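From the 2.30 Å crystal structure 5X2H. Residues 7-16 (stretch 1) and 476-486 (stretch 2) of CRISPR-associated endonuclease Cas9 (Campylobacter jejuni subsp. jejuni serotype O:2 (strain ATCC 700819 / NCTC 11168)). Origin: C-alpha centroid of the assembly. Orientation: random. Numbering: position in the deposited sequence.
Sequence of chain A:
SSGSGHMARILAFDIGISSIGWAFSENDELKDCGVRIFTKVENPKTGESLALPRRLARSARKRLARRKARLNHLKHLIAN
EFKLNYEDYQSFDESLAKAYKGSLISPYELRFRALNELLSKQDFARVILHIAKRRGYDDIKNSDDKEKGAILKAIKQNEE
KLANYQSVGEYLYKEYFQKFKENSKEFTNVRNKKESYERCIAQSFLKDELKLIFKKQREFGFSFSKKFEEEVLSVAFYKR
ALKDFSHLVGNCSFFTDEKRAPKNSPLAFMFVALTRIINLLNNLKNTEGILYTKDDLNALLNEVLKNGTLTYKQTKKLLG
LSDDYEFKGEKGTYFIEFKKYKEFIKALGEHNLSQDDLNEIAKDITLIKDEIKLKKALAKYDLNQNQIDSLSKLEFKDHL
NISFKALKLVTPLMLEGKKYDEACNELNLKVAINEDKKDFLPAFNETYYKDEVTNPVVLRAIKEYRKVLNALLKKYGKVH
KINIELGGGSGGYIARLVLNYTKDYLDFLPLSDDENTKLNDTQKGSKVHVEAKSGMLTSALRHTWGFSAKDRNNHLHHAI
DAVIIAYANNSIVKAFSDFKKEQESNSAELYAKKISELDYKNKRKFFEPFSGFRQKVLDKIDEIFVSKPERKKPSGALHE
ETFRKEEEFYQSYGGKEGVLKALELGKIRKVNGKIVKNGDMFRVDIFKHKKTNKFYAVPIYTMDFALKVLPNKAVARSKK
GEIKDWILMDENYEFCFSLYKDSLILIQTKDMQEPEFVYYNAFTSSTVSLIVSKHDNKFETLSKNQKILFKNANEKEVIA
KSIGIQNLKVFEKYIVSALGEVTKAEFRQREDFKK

Stretch 1 7-16: MARILAFDIG
Stretch 2 (476-486) YGKVHKINIEL

Parallel β-strands share hydrogen bonds in a characteristic way: on one strand every second residue uses both its N and its O toward the neighbour, and the partner replies from the residues before and after. The pairing of strand 10-15 with strand 481-485 in this Cas9 is a clear example, where no two touching residues are fewer than 467 positions apart in the sequence. The strands run in the same direction, their axes 15° apart and 4.6 Å from each other at the closest point. Register is one to one, I10 beside K481 through D14 beside E485, with CA-CA distances of 4.5 Å (A12 and N483) to 5.4 Å (D14 and E485). Strand phi values lie between -90° and -153°, psi between 94° and 154°.

The odd-numbered residues of the first strand carry the ladder. L11 N donates to K481 O (3.1 Å) and L11 O accepts from N483 N (2.8 Å). F13 N then donates to N483 O (2.9 Å), and F13 O accepts from E485 N (3.2 Å). I15 N closes the series on E485 O (3.2 Å). K481 O and N483 O also receive CA-H contacts, from I10 CA at 3.6 Å and A12 CA at 3.2 Å, while L11 O receives one from I482 CA at 3.1 Å.

Before the regular ladder, R9 O accepts two weak bonds, from K481 N at 3.2 Å and H480 N at 3.4 Å, both with angles of 133°. The R9 side chain (m, t, p, chi4 81°) reaches back along the second segment, where the chain leaves a helix through G477 with positive phi. R9 NE donates to K478 O (3.1 Å), and R9 NH2 lies 2.8 Å from Y476 O; these carbonyls meet the guanidinium at its edge. R9 NH1 is satisfied elsewhere in the structure. H480 NE2 comes within 2.8 Å of M7 O, but the angle is too poor for a hydrogen bond.

Side chains alternate between faces. L11, F13, I482 and I484 share an apolar one, all with chi1 m: L11 CB is 4.2 Å from I482 CG1, and F13 CD1 is 3.9 Å from I482 CG2. V479 CG2 extends this packing to L11 CD1 at 3.7 Å, while I15 CB meets L486 CD2 at 3.7 Å.

The other face carries I10, A12, D14, K481, N483 and E485. Here K481 NZ donates weakly to N483 OD1 (3.3 Å). D14 and E485, both chi1 t, bring like charges together, with OD1 of D14 3.2 Å from OE1 of E485; neither acceptor satisfies the other.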

# COMPACT_ATOMS: atom_id res chain seq x y z
N MET A 7 38.87 -2.21 25.06
CA MET A 7 37.42 -2.11 24.99
C MET A 7 36.95 -1.86 23.56
O MET A 7 36.45 -0.78 23.25
CB MET A 7 36.91 -1.00 25.92
N ALA A 8 37.12 -2.86 22.70
CA ALA A 8 36.66 -2.79 21.31
C ALA A 8 35.20 -3.22 21.29
O ALA A 8 34.88 -4.40 21.13
CB ALA A 8 37.53 -3.65 20.41
N ARG A 9 34.31 -2.25 21.44
CA ARG A 9 32.88 -2.52 21.57
C ARG A 9 32.22 -2.51 20.20
O ARG A 9 32.33 -1.53 19.45
CB ARG A 9 32.24 -1.48 22.49
CG ARG A 9 32.94 -1.36 23.84
CD ARG A 9 32.67 -0.04 24.52
NE ARG A 9 31.26 0.13 24.88
CZ ARG A 9 30.69 -0.41 25.95
NH1 ARG A 9 31.41 -1.16 26.78
NH2 ARG A 9 29.41 -0.20 26.20
N ILE A 10 31.54 -3.60 19.86
CA ILE A 10 30.95 -3.80 18.55
C ILE A 10 29.51 -4.27 18.71
O ILE A 10 29.23 -5.16 19.52
CB ILE A 10 31.75 -4.81 17.71
CG1 ILE A 10 33.25 -4.51 17.76
CG2 ILE A 10 31.27 -4.81 16.26
CD1 ILE A 10 34.11 -5.55 17.07
N LEU A 11 28.61 -3.68 17.93
CA LEU A 11 27.23 -4.13 17.82
C LEU A 11 27.01 -4.62 16.39
O LEU A 11 27.24 -3.87 15.44
CB LEU A 11 26.24 -3.01 18.16
CG LEU A 11 26.18 -2.51 19.60
CD1 LEU A 11 25.21 -1.34 19.71
CD2 LEU A 11 25.78 -3.64 20.54
N ALA A 12 26.57 -5.86 16.24
CA ALA A 12 26.33 -6.45 14.93
C ALA A 12 24.85 -6.79 14.79
O ALA A 12 24.21 -7.23 15.75
CB ALA A 12 27.18 -7.70 14.72
N PHE A 13 24.32 -6.60 13.58
CA PHE A 13 22.90 -6.77 13.32
C PHE A 13 22.70 -7.60 12.06
O PHE A 13 23.32 -7.32 11.02
CB PHE A 13 22.19 -5.43 13.18
CG PHE A 13 22.19 -4.61 14.43
CD1 PHE A 13 23.24 -3.74 14.71
CD2 PHE A 13 21.13 -4.69 15.33
CE1 PHE A 13 23.24 -2.98 15.86
CE2 PHE A 13 21.13 -3.93 16.48
CZ PHE A 13 22.19 -3.07 16.75
N ASP A 14 21.83 -8.60 12.14
CA ASP A 14 21.37 -9.39 11.00
C ASP A 14 19.92 -8.98 10.75
O ASP A 14 19.00 -9.52 11.36
CB ASP A 14 21.51 -10.89 11.27
CG ASP A 14 21.08 -11.74 10.09
OD1 ASP A 14 21.82 -11.78 9.08
OD2 ASP A 14 20.00 -12.37 10.16
N ILE A 15 19.73 -8.01 9.86
CA ILE A 15 18.43 -7.41 9.62
C ILE A 15 17.72 -8.20 8.54
O ILE A 15 18.05 -8.09 7.35
CB ILE A 15 18.56 -5.93 9.24
CG1 ILE A 15 19.30 -5.16 10.33
CG2 ILE A 15 17.19 -5.33 8.96
CD1 ILE A 15 19.57 -3.71 10.00
N GLY A 16 16.72 -9.00 8.93
CA GLY A 16 15.95 -9.79 8.01
C GLY A 16 14.60 -9.17 7.68
O GLY A 16 14.22 -8.12 8.20
N TYR A 476 23.86 -0.43 27.71
CA TYR A 476 25.31 -0.52 27.80
C TYR A 476 26.04 0.78 27.49
O TYR A 476 27.26 0.84 27.70
CB TYR A 476 25.84 -1.62 26.87
CG TYR A 476 25.25 -2.98 27.12
CD1 TYR A 476 25.64 -3.75 28.20
CD2 TYR A 476 24.30 -3.51 26.25
CE1 TYR A 476 25.10 -5.01 28.43
CE2 TYR A 476 23.75 -4.76 26.47
CZ TYR A 476 24.16 -5.51 27.56
OH TYR A 476 23.62 -6.75 27.77
N GLY A 477 25.37 1.81 26.99
CA GLY A 477 26.03 3.06 26.67
C GLY A 477 26.61 3.08 25.28
O GLY A 477 26.41 2.18 24.46
N LYS A 478 27.38 4.14 25.01
CA LYS A 478 27.92 4.37 23.68
C LYS A 478 28.86 3.24 23.26
O LYS A 478 29.47 2.55 24.09
CB LYS A 478 28.68 5.70 23.62
CG LYS A 478 27.80 6.94 23.66
CD LYS A 478 28.64 8.19 23.48
CE LYS A 478 27.82 9.46 23.63
NZ LYS A 478 26.75 9.57 22.60
N VAL A 479 28.97 3.05 21.94
CA VAL A 479 29.73 1.95 21.35
C VAL A 479 30.67 2.54 20.29
O VAL A 479 30.47 3.65 19.80
CB VAL A 479 28.78 0.89 20.73
CG1 VAL A 479 29.54 -0.36 20.33
CG2 VAL A 479 27.67 0.54 21.70
N HIS A 480 31.71 1.77 19.96
CA HIS A 480 32.68 2.24 18.97
C HIS A 480 32.22 1.95 17.54
O HIS A 480 32.44 2.77 16.64
CB HIS A 480 34.04 1.59 19.20
CG HIS A 480 34.58 1.77 20.59
ND1 HIS A 480 35.23 2.92 20.98
CD2 HIS A 480 34.58 0.95 21.66
CE1 HIS A 480 35.60 2.80 22.25
NE2 HIS A 480 35.21 1.62 22.68
N LYS A 481 31.60 0.80 17.31
CA LYS A 481 31.38 0.32 15.96
C LYS A 481 30.06 -0.42 15.85
O LYS A 481 29.56 -0.98 16.84
CB LYS A 481 32.53 -0.60 15.51
CG LYS A 481 32.94 -0.39 14.07
CD LYS A 481 33.41 -1.68 13.43
CE LYS A 481 33.57 -1.51 11.93
NZ LYS A 481 33.73 -2.81 11.23
N ILE A 482 29.50 -0.42 14.64
CA ILE A 482 28.29 -1.18 14.32
C ILE A 482 28.51 -1.88 12.99
O ILE A 482 28.94 -1.26 12.02
CB ILE A 482 27.04 -0.28 14.26
CG1 ILE A 482 26.70 0.27 15.64
CG2 ILE A 482 25.86 -1.04 13.69
CD1 ILE A 482 25.44 1.10 15.67
N ASN A 483 28.25 -3.19 12.97
CA ASN A 483 28.35 -4.00 11.76
C ASN A 483 26.96 -4.46 11.35
O ASN A 483 26.12 -4.75 12.20
CB ASN A 483 29.27 -5.20 11.98
CG ASN A 483 30.68 -4.80 12.34
OD1 ASN A 483 30.94 -3.67 12.74
ND2 ASN A 483 31.62 -5.74 12.19
N ILE A 484 26.72 -4.53 10.04
CA ILE A 484 25.38 -4.76 9.50
C ILE A 484 25.48 -5.67 8.27
O ILE A 484 26.41 -5.54 7.47
CB ILE A 484 24.69 -3.43 9.14
CG1 ILE A 484 24.36 -2.64 10.41
CG2 ILE A 484 23.42 -3.66 8.33
CD1 ILE A 484 23.96 -1.21 10.15
N GLU A 485 24.52 -6.59 8.15
CA GLU A 485 24.40 -7.44 6.98
C GLU A 485 22.94 -7.85 6.83
O GLU A 485 22.21 -7.96 7.82
CB GLU A 485 25.29 -8.68 7.08
CG GLU A 485 25.30 -9.57 5.84
CD GLU A 485 25.02 -11.03 6.16
OE1 GLU A 485 24.46 -11.30 7.25
OE2 GLU A 485 25.35 -11.90 5.34
N LEU A 486 22.52 -8.08 5.59
CA LEU A 486 21.17 -8.57 5.32
C LEU A 486 21.18 -10.05 4.97
O LEU A 486 22.09 -10.54 4.30
CB LEU A 486 20.52 -7.77 4.18
CG LEU A 486 20.35 -6.27 4.40
CD1 LEU A 486 19.39 -5.69 3.38
CD2 LEU A 486 19.89 -5.96 5.81